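Local coordinates for protein amino Transferase (Eubacterium rectale, PDB 3ELE) that probably catalyses pyridoxal-5'-phosphate-dependent transfer of amino groups between amino acids and 2-oxo acids, as a member of the class I and II aminotransferase family, at residues Q51-T56 with L250-E255; A110-C115 with P135-F140; Y325-P330 with F334-K339. One frame throughout, in Å; residues are numbered along the deposited sequence.

Contact 1. Residues Q51-T56 with L250-E255; sequences QIVNDT and LSLPGE
Ile52 O, next in the chain to the Val53 side chain that meets Leu250 and Leu252, accepts two hydrogen bonds from Thr56. Thr56 OG1 lies 2.6 Å from Ile52 O, and Thr56 N reaches the same oxygen at 2.9 Å. The two donors come from opposite faces of the carbonyl plane. The second bond belongs to the helix backbone; the first ties down the threonine hydroxyl. One residue earlier in the helix, Gln51 NE2 donates to Asp55 OD1 at 3.1 Å. This bond is nearly straight (164°) and lies close to the amide plane of Gln51, but it arrives from above the carboxylate plane.

The contact itself is apolar and buried, and Val53 makes every close atom contact from the helix side. With CG1 anti to the backbone N (chi1 172°), its two methyls part toward different leucines. Val53 CG1 meets Leu252 CD2 tip to tip at 3.8 Å. Val53 CG2 meets Leu250 CD2 at 3.8 Å, the two side chains crossing at a slant.

His70 of the second subunit links the two segments by hydrogen bonds to Asn54 OD1 and Glu255 OE2. The loop 250-255 closely follows Lys248 of the cofactor pocket. A helix from the N-terminal part packed on this loop at the dimer interface is consistent with the fold type I aminotransferases.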
# COMPACT_ATOMS: atom_id res chain seq x y z
N GLN A 51 -21.18 13.94 6.31
CA GLN A 51 -21.46 14.49 4.98
C GLN A 51 -20.32 15.32 4.36
O GLN A 51 -20.20 15.36 3.14
CB GLN A 51 -22.81 15.23 4.95
CG GLN A 51 -23.38 15.46 3.53
CD GLN A 51 -23.53 14.16 2.72
OE1 GLN A 51 -24.12 13.18 3.17
NE2 GLN A 51 -22.97 14.16 1.51
N ILE A 52 -19.46 15.92 5.19
CA ILE A 52 -18.28 16.69 4.72
C ILE A 52 -17.33 15.86 3.80
O ILE A 52 -16.74 16.42 2.90
CB ILE A 52 -17.52 17.35 5.92
CG1 ILE A 52 -16.44 18.35 5.46
CG2 ILE A 52 -16.91 16.28 6.84
CD1 ILE A 52 -16.91 19.45 4.57
N VAL A 53 -17.24 14.54 4.01
CA VAL A 53 -16.43 13.63 3.18
C VAL A 53 -16.91 13.63 1.72
O VAL A 53 -16.17 14.06 0.84
CB VAL A 53 -16.40 12.17 3.77
CG1 VAL A 53 -15.71 11.17 2.80
CG2 VAL A 53 -15.70 12.17 5.13
N ASN A 54 -18.15 13.17 1.49
CA ASN A 54 -18.74 13.11 0.14
C ASN A 54 -18.87 14.49 -0.52
O ASN A 54 -18.60 14.62 -1.71
CB ASN A 54 -20.09 12.35 0.16
CG ASN A 54 -19.92 10.82 0.27
OD1 ASN A 54 -18.81 10.26 0.22
ND2 ASN A 54 -21.05 10.15 0.43
N ASP A 55 -19.28 15.50 0.26
CA ASP A 55 -19.33 16.89 -0.19
C ASP A 55 -17.95 17.38 -0.66
O ASP A 55 -17.85 17.98 -1.74
CB ASP A 55 -19.85 17.84 0.91
CG ASP A 55 -21.33 17.70 1.18
OD1 ASP A 55 -22.05 16.96 0.46
OD2 ASP A 55 -21.78 18.36 2.14
N THR A 56 -16.90 17.11 0.11
CA THR A 56 -15.53 17.52 -0.26
C THR A 56 -15.03 16.77 -1.49
O THR A 56 -14.42 17.39 -2.36
CB THR A 56 -14.50 17.35 0.88
OG1 THR A 56 -14.90 18.11 2.03
CG2 THR A 56 -13.12 17.84 0.43
N LEU A 250 -13.85 8.48 10.25
CA LEU A 250 -14.61 8.92 9.07
C LEU A 250 -15.37 7.78 8.34
O LEU A 250 -16.02 8.05 7.34
CB LEU A 250 -13.67 9.64 8.09
CG LEU A 250 -13.13 11.01 8.50
CD1 LEU A 250 -12.06 11.48 7.49
CD2 LEU A 250 -14.26 12.05 8.64
N SER A 251 -15.29 6.54 8.84
CA SER A 251 -15.94 5.38 8.19
C SER A 251 -15.47 5.16 6.74
O SER A 251 -16.27 4.86 5.83
CB SER A 251 -17.48 5.44 8.29
OG SER A 251 -17.89 5.28 9.62
N LEU A 252 -14.15 5.29 6.55
CA LEU A 252 -13.52 5.13 5.25
C LEU A 252 -12.49 3.98 5.24
O LEU A 252 -11.38 4.16 4.72
CB LEU A 252 -12.87 6.47 4.84
CG LEU A 252 -13.70 7.74 4.84
CD1 LEU A 252 -12.88 8.94 4.48
CD2 LEU A 252 -14.92 7.64 3.90
N PRO A 253 -12.86 2.77 5.75
CA PRO A 253 -11.88 1.68 5.81
C PRO A 253 -11.34 1.18 4.47
O PRO A 253 -10.18 0.78 4.39
CB PRO A 253 -12.63 0.56 6.54
CG PRO A 253 -14.00 0.80 6.30
CD PRO A 253 -14.17 2.29 6.25
N GLY A 254 -12.19 1.19 3.45
CA GLY A 254 -11.81 0.81 2.10
C GLY A 254 -11.02 1.86 1.34
O GLY A 254 -10.46 1.52 0.31
N GLU A 255 -10.98 3.11 1.81
CA GLU A 255 -10.25 4.20 1.12
C GLU A 255 -8.72 4.28 1.38
O GLU A 255 -7.99 4.87 0.58
CB GLU A 255 -10.95 5.55 1.35
CG GLU A 255 -12.48 5.55 1.02
CD GLU A 255 -12.85 5.07 -0.39
OE1 GLU A 255 -11.98 4.70 -1.20
OE2 GLU A 255 -14.07 5.06 -0.71

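Contact 2. Residues A110-C115 with P135-F140; sequences ASLSIC and PEYKVF
Leu112 and Ser113 of helix 108-119 pack on Tyr137 and Phe140 of helix 136-143. Both helices belong to the large alpha/beta domain of the aminotransferase fold, which is built round a mixed seven-stranded sheet. The axes of 110-115 and 136-140 approach to 10.1 Å and cross at -45°.

The apolar contacts centre on Leu112. Its CG lies anti to the carbonyl carbon (chi1 -67°), which carries the methyls toward the aromatic pair. Leu112 CD1 sits at the edge of the Tyr137 ring, near its plane, 3.8 Å from Tyr137 CE1. The same methyl is 4.0 Å from Phe140 CE2. Leu112 CB lies 4.0 Å from Phe140 CD2, so the leucine follows the CD2-CE2 flank of the phenylalanine ring. Ser113 OG is near the CD1 flank, 3.6 Å from Phe140 CD1. Both meet the ring obliquely. Glu136 O, from the same helix as the ring, lies 3.5 Å above one face of Phe140, toward its rim. With an alanine in place of Phe140, Leu112 and Ser113 would probably lose the surface they share, and a gap is likely to open between the helices.

The polar side chains find their partners elsewhere. Ser113 OG is hydrogen-bonded to Ala109 O in its own helix. Tyr137 OH bonds Asp217 OD2, and the tyrosine touches pyridoxal phosphate; Leu112 is thus a second-shell neighbour of a cofactor residue. Arg281 of the second subunit forms a salt bridge with Glu136 and packs on Phe140.

One water spans the backbones. It donates to Phe140 O at 3.0 Å and, weakly, to Ser113 O at 3.4 Å.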
# COMPACT_ATOMS: atom_id res chain seq x y z
N ALA A 110 -0.73 -0.22 6.88
CA ALA A 110 0.47 0.31 6.24
C ALA A 110 1.35 1.04 7.28
O ALA A 110 2.55 0.88 7.27
CB ALA A 110 0.09 1.23 5.09
N SER A 111 0.73 1.79 8.19
CA SER A 111 1.45 2.53 9.24
C SER A 111 2.21 1.57 10.15
O SER A 111 3.40 1.76 10.42
CB SER A 111 0.49 3.40 10.07
OG SER A 111 -0.12 4.43 9.29
N LEU A 112 1.53 0.52 10.61
CA LEU A 112 2.14 -0.52 11.48
C LEU A 112 3.27 -1.24 10.76
O LEU A 112 4.37 -1.36 11.32
CB LEU A 112 1.08 -1.52 11.95
CG LEU A 112 0.03 -0.94 12.91
CD1 LEU A 112 -1.17 -1.87 13.04
CD2 LEU A 112 0.64 -0.62 14.27
N SER A 113 3.02 -1.65 9.50
CA SER A 113 4.03 -2.34 8.68
C SER A 113 5.31 -1.51 8.56
O SER A 113 6.41 -2.02 8.82
CB SER A 113 3.46 -2.69 7.30
OG SER A 113 2.38 -3.62 7.41
N ILE A 114 5.14 -0.22 8.22
CA ILE A 114 6.25 0.75 8.14
C ILE A 114 7.05 0.83 9.44
O ILE A 114 8.27 0.83 9.40
CB ILE A 114 5.74 2.19 7.77
CG1 ILE A 114 5.32 2.24 6.31
CG2 ILE A 114 6.81 3.25 8.00
CD1 ILE A 114 4.53 3.46 5.96
N CYS A 115 6.35 0.89 10.58
CA CYS A 115 7.02 0.95 11.91
C CYS A 115 7.86 -0.28 12.23
O CYS A 115 9.01 -0.15 12.65
CB CYS A 115 6.02 1.23 13.04
SG CYS A 115 5.33 2.90 13.01
N PRO A 135 -4.87 -9.93 16.35
CA PRO A 135 -3.93 -10.98 15.90
C PRO A 135 -3.06 -10.67 14.69
O PRO A 135 -1.97 -11.24 14.57
CB PRO A 135 -4.84 -12.18 15.61
CG PRO A 135 -6.11 -11.89 16.35
CD PRO A 135 -6.26 -10.43 16.32
N GLU A 136 -3.51 -9.74 13.84
CA GLU A 136 -2.77 -9.32 12.65
C GLU A 136 -1.41 -8.67 12.98
O GLU A 136 -0.54 -8.60 12.12
CB GLU A 136 -3.64 -8.39 11.78
CG GLU A 136 -3.20 -8.26 10.30
CD GLU A 136 -3.49 -9.49 9.47
OE1 GLU A 136 -3.87 -10.52 10.04
OE2 GLU A 136 -3.36 -9.43 8.22
N TYR A 137 -1.21 -8.21 14.23
CA TYR A 137 0.11 -7.72 14.67
C TYR A 137 1.20 -8.75 14.44
O TYR A 137 2.29 -8.38 14.05
CB TYR A 137 0.15 -7.31 16.16
CG TYR A 137 -0.74 -6.15 16.57
CD1 TYR A 137 -1.02 -5.08 15.70
CD2 TYR A 137 -1.20 -6.07 17.88
CE1 TYR A 137 -1.81 -4.02 16.11
CE2 TYR A 137 -1.97 -5.02 18.31
CZ TYR A 137 -2.29 -4.00 17.42
OH TYR A 137 -3.05 -2.98 17.87
N LYS A 138 0.91 -10.03 14.69
CA LYS A 138 1.86 -11.13 14.43
C LYS A 138 2.28 -11.19 12.96
O LYS A 138 3.45 -11.38 12.66
CB LYS A 138 1.30 -12.48 14.88
CG LYS A 138 2.34 -13.61 14.86
CD LYS A 138 1.77 -14.94 15.31
CE LYS A 138 2.85 -15.99 15.41
NZ LYS A 138 3.65 -16.18 14.16
N VAL A 139 1.35 -10.98 12.05
CA VAL A 139 1.67 -11.00 10.61
C VAL A 139 2.60 -9.85 10.24
O VAL A 139 3.57 -10.07 9.53
CB VAL A 139 0.42 -10.93 9.74
CG1 VAL A 139 0.78 -10.76 8.23
CG2 VAL A 139 -0.46 -12.16 10.00
N PHE A 140 2.30 -8.64 10.73
CA PHE A 140 3.11 -7.46 10.45
C PHE A 140 4.51 -7.57 11.08
O PHE A 140 5.52 -7.25 10.41
CB PHE A 140 2.43 -6.14 10.86
CG PHE A 140 1.01 -5.95 10.31
CD1 PHE A 140 0.66 -6.37 9.03
CD2 PHE A 140 0.07 -5.27 11.07
CE1 PHE A 140 -0.65 -6.16 8.54
CE2 PHE A 140 -1.23 -5.05 10.59
CZ PHE A 140 -1.58 -5.50 9.31
O HOH W 1 6.07 -5.30 8.17

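Contact 3. Residues Y325-P330 with F334-K339; sequences YHCFKP and FYMFVK
Cys327 and Val338 face each other across a beta hairpin that forms one side of a four-stranded antiparallel sheet. They are a non-hydrogen-bonded pair, with their side chains on the same face. Cys327 SG lies anti to its carbonyl carbon (chi1 -49°) and comes within 3.8 Å of Val338 CG2. The other methyl, Val338 CG1, turns to Tyr325 CB.

Selenomethionine Met336 joins this face alongside. Its SE is 4.1 Å from Cys327 CB. The chain then bends (chi3 -68°), which brings Met336 CE over to Pro330 CD at 3.8 Å, the two side chains meeting at a slant. Helix 306-323 covers this face, touching Cys327 through Tyr317 and Leu320, and Met336 through Arg313.

On the other face the rings of Phe328 and Phe337 lead off from the partner segment. Both rings meet Phe158, and Phe337 also meets Trp370 with the planes nearly parallel. Lys339 places its CB at the edge of the His326 ring, near the ring plane. The Tyr335 side chain is about 4 Å from the pyridoxal phosphate, and its OH is hydrogen-bonded to Tyr220 OH.

Two nearly straight backbone bonds join 325-330 to 334-339. Lys339 N donates to His326 O at 2.8 Å, and Phe328 N to Phe337 O at 2.9 Å. In the Phe328-Phe337 pair the return link runs through a water, which donates to Phe328 O at 2.8 Å and accepts from Phe337 N at 2.8 Å.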
# COMPACT_ATOMS: atom_id res chain seq x y z
N TYR A 325 -24.79 -12.71 32.16
CA TYR A 325 -23.46 -12.74 31.58
C TYR A 325 -22.56 -11.72 32.24
O TYR A 325 -23.03 -10.67 32.68
CB TYR A 325 -23.49 -12.43 30.07
CG TYR A 325 -24.15 -13.48 29.21
CD1 TYR A 325 -23.42 -14.56 28.72
CD2 TYR A 325 -25.51 -13.39 28.87
CE1 TYR A 325 -24.01 -15.53 27.90
CE2 TYR A 325 -26.11 -14.36 28.06
CZ TYR A 325 -25.35 -15.42 27.57
OH TYR A 325 -25.93 -16.38 26.77
N HIS A 326 -21.27 -12.03 32.33
CA HIS A 326 -20.29 -11.06 32.85
C HIS A 326 -19.60 -10.38 31.67
O HIS A 326 -18.78 -11.00 30.98
CB HIS A 326 -19.22 -11.66 33.78
CG HIS A 326 -18.16 -10.67 34.14
ND1 HIS A 326 -18.33 -9.70 35.11
CD2 HIS A 326 -16.95 -10.41 33.57
CE1 HIS A 326 -17.26 -8.94 35.16
NE2 HIS A 326 -16.41 -9.34 34.24
N CYS A 327 -19.94 -9.10 31.47
CA CYS A 327 -19.37 -8.26 30.42
C CYS A 327 -18.45 -7.23 31.05
O CYS A 327 -18.75 -6.65 32.09
CB CYS A 327 -20.47 -7.49 29.69
SG CYS A 327 -21.90 -8.41 29.10
N PHE A 328 -17.32 -6.99 30.40
CA PHE A 328 -16.42 -5.88 30.76
C PHE A 328 -17.04 -4.66 30.05
O PHE A 328 -17.22 -4.71 28.82
CB PHE A 328 -14.99 -6.17 30.29
CG PHE A 328 -14.07 -4.97 30.32
CD1 PHE A 328 -13.82 -4.30 31.51
CD2 PHE A 328 -13.45 -4.53 29.15
CE1 PHE A 328 -12.96 -3.18 31.54
CE2 PHE A 328 -12.59 -3.42 29.16
CZ PHE A 328 -12.35 -2.75 30.36
N LYS A 329 -17.39 -3.61 30.80
CA LYS A 329 -18.01 -2.42 30.17
C LYS A 329 -16.90 -1.66 29.43
O LYS A 329 -16.01 -1.13 30.06
CB LYS A 329 -18.71 -1.50 31.18
CG LYS A 329 -19.57 -0.40 30.49
CD LYS A 329 -20.49 0.35 31.44
CE LYS A 329 -21.41 1.34 30.66
NZ LYS A 329 -22.44 2.08 31.48
N PRO A 330 -16.96 -1.61 28.08
CA PRO A 330 -15.87 -0.95 27.35
C PRO A 330 -16.01 0.57 27.33
O PRO A 330 -17.13 1.06 27.20
CB PRO A 330 -16.03 -1.51 25.93
CG PRO A 330 -17.47 -1.74 25.78
CD PRO A 330 -18.01 -2.08 27.14
N PHE A 334 -15.61 -0.61 19.32
CA PHE A 334 -16.97 -1.17 19.16
C PHE A 334 -17.05 -2.70 19.31
O PHE A 334 -17.79 -3.39 18.61
CB PHE A 334 -17.70 -0.61 17.92
CG PHE A 334 -16.87 -0.59 16.65
CD1 PHE A 334 -16.30 -1.76 16.12
CD2 PHE A 334 -16.78 0.60 15.90
CE1 PHE A 334 -15.59 -1.72 14.90
CE2 PHE A 334 -16.08 0.63 14.68
CZ PHE A 334 -15.48 -0.52 14.18
N TYR A 335 -16.30 -3.19 20.31
CA TYR A 335 -16.23 -4.60 20.65
C TYR A 335 -16.53 -4.77 22.14
O TYR A 335 -15.98 -4.02 22.97
CB TYR A 335 -14.84 -5.12 20.35
CG TYR A 335 -14.36 -4.79 18.97
CD1 TYR A 335 -14.85 -5.47 17.86
CD2 TYR A 335 -13.43 -3.77 18.76
CE1 TYR A 335 -14.41 -5.16 16.57
CE2 TYR A 335 -13.00 -3.45 17.49
CZ TYR A 335 -13.49 -4.14 16.39
OH TYR A 335 -13.05 -3.84 15.13
N MSE A 336 -17.40 -5.71 22.49
CA MSE A 336 -17.65 -6.02 23.89
C MSE A 336 -16.99 -7.35 24.23
O MSE A 336 -17.16 -8.35 23.51
CB MSE A 336 -19.13 -6.03 24.21
CG MSE A 336 -19.39 -6.10 25.72
SE MSE A 336 -21.15 -5.66 26.12
CE MSE A 336 -21.08 -3.82 25.65
N PHE A 337 -16.26 -7.35 25.35
CA PHE A 337 -15.52 -8.52 25.83
C PHE A 337 -16.37 -9.14 26.95
O PHE A 337 -16.59 -8.51 28.00
CB PHE A 337 -14.12 -8.07 26.30
CG PHE A 337 -13.02 -9.03 25.97
CD1 PHE A 337 -12.77 -9.37 24.64
CD2 PHE A 337 -12.19 -9.56 26.96
CE1 PHE A 337 -11.77 -10.27 24.32
CE2 PHE A 337 -11.17 -10.43 26.64
CZ PHE A 337 -10.95 -10.77 25.32
N VAL A 338 -16.89 -10.35 26.68
CA VAL A 338 -17.82 -11.06 27.58
C VAL A 338 -17.20 -12.39 28.00
O VAL A 338 -16.58 -13.09 27.18
CB VAL A 338 -19.16 -11.30 26.85
CG1 VAL A 338 -20.20 -12.03 27.74
CG2 VAL A 338 -19.74 -9.99 26.34
N LYS A 339 -17.32 -12.72 29.29
CA LYS A 339 -16.80 -13.98 29.78
C LYS A 339 -17.67 -15.15 29.29
O LYS A 339 -18.90 -15.09 29.39
CB LYS A 339 -16.64 -14.03 31.32
CG LYS A 339 -15.79 -15.26 31.64
CD LYS A 339 -15.11 -15.42 32.94
CE LYS A 339 -14.00 -16.54 32.75
NZ LYS A 339 -14.33 -17.68 31.74
O HOH W 2 -20.41 -14.52 31.46
O HOH W 3 -15.81 -4.87 26.46

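How the contacts relate
The three contacts lie at different distances from the pyridoxal phosphate and do not touch one another. Contact 2 supplies Tyr137, whose side chain is about 4 Å from the cofactor, and contact 3 brings Tyr335 equally near. Contact 1 stands further back, with the Leu252 side chain about 9 Å away. Centres of contacts 1 and 2 are 24 Å apart, those of contacts 2 and 3 are 26 Å. Nearest atoms of contacts 1 and 3 lie about 7 Å apart. Along the chain, contact 2 falls between the two segments of contact 1, and contact 3 follows both. Contacts 1 and 2 also meet the second subunit; contact 3 does not.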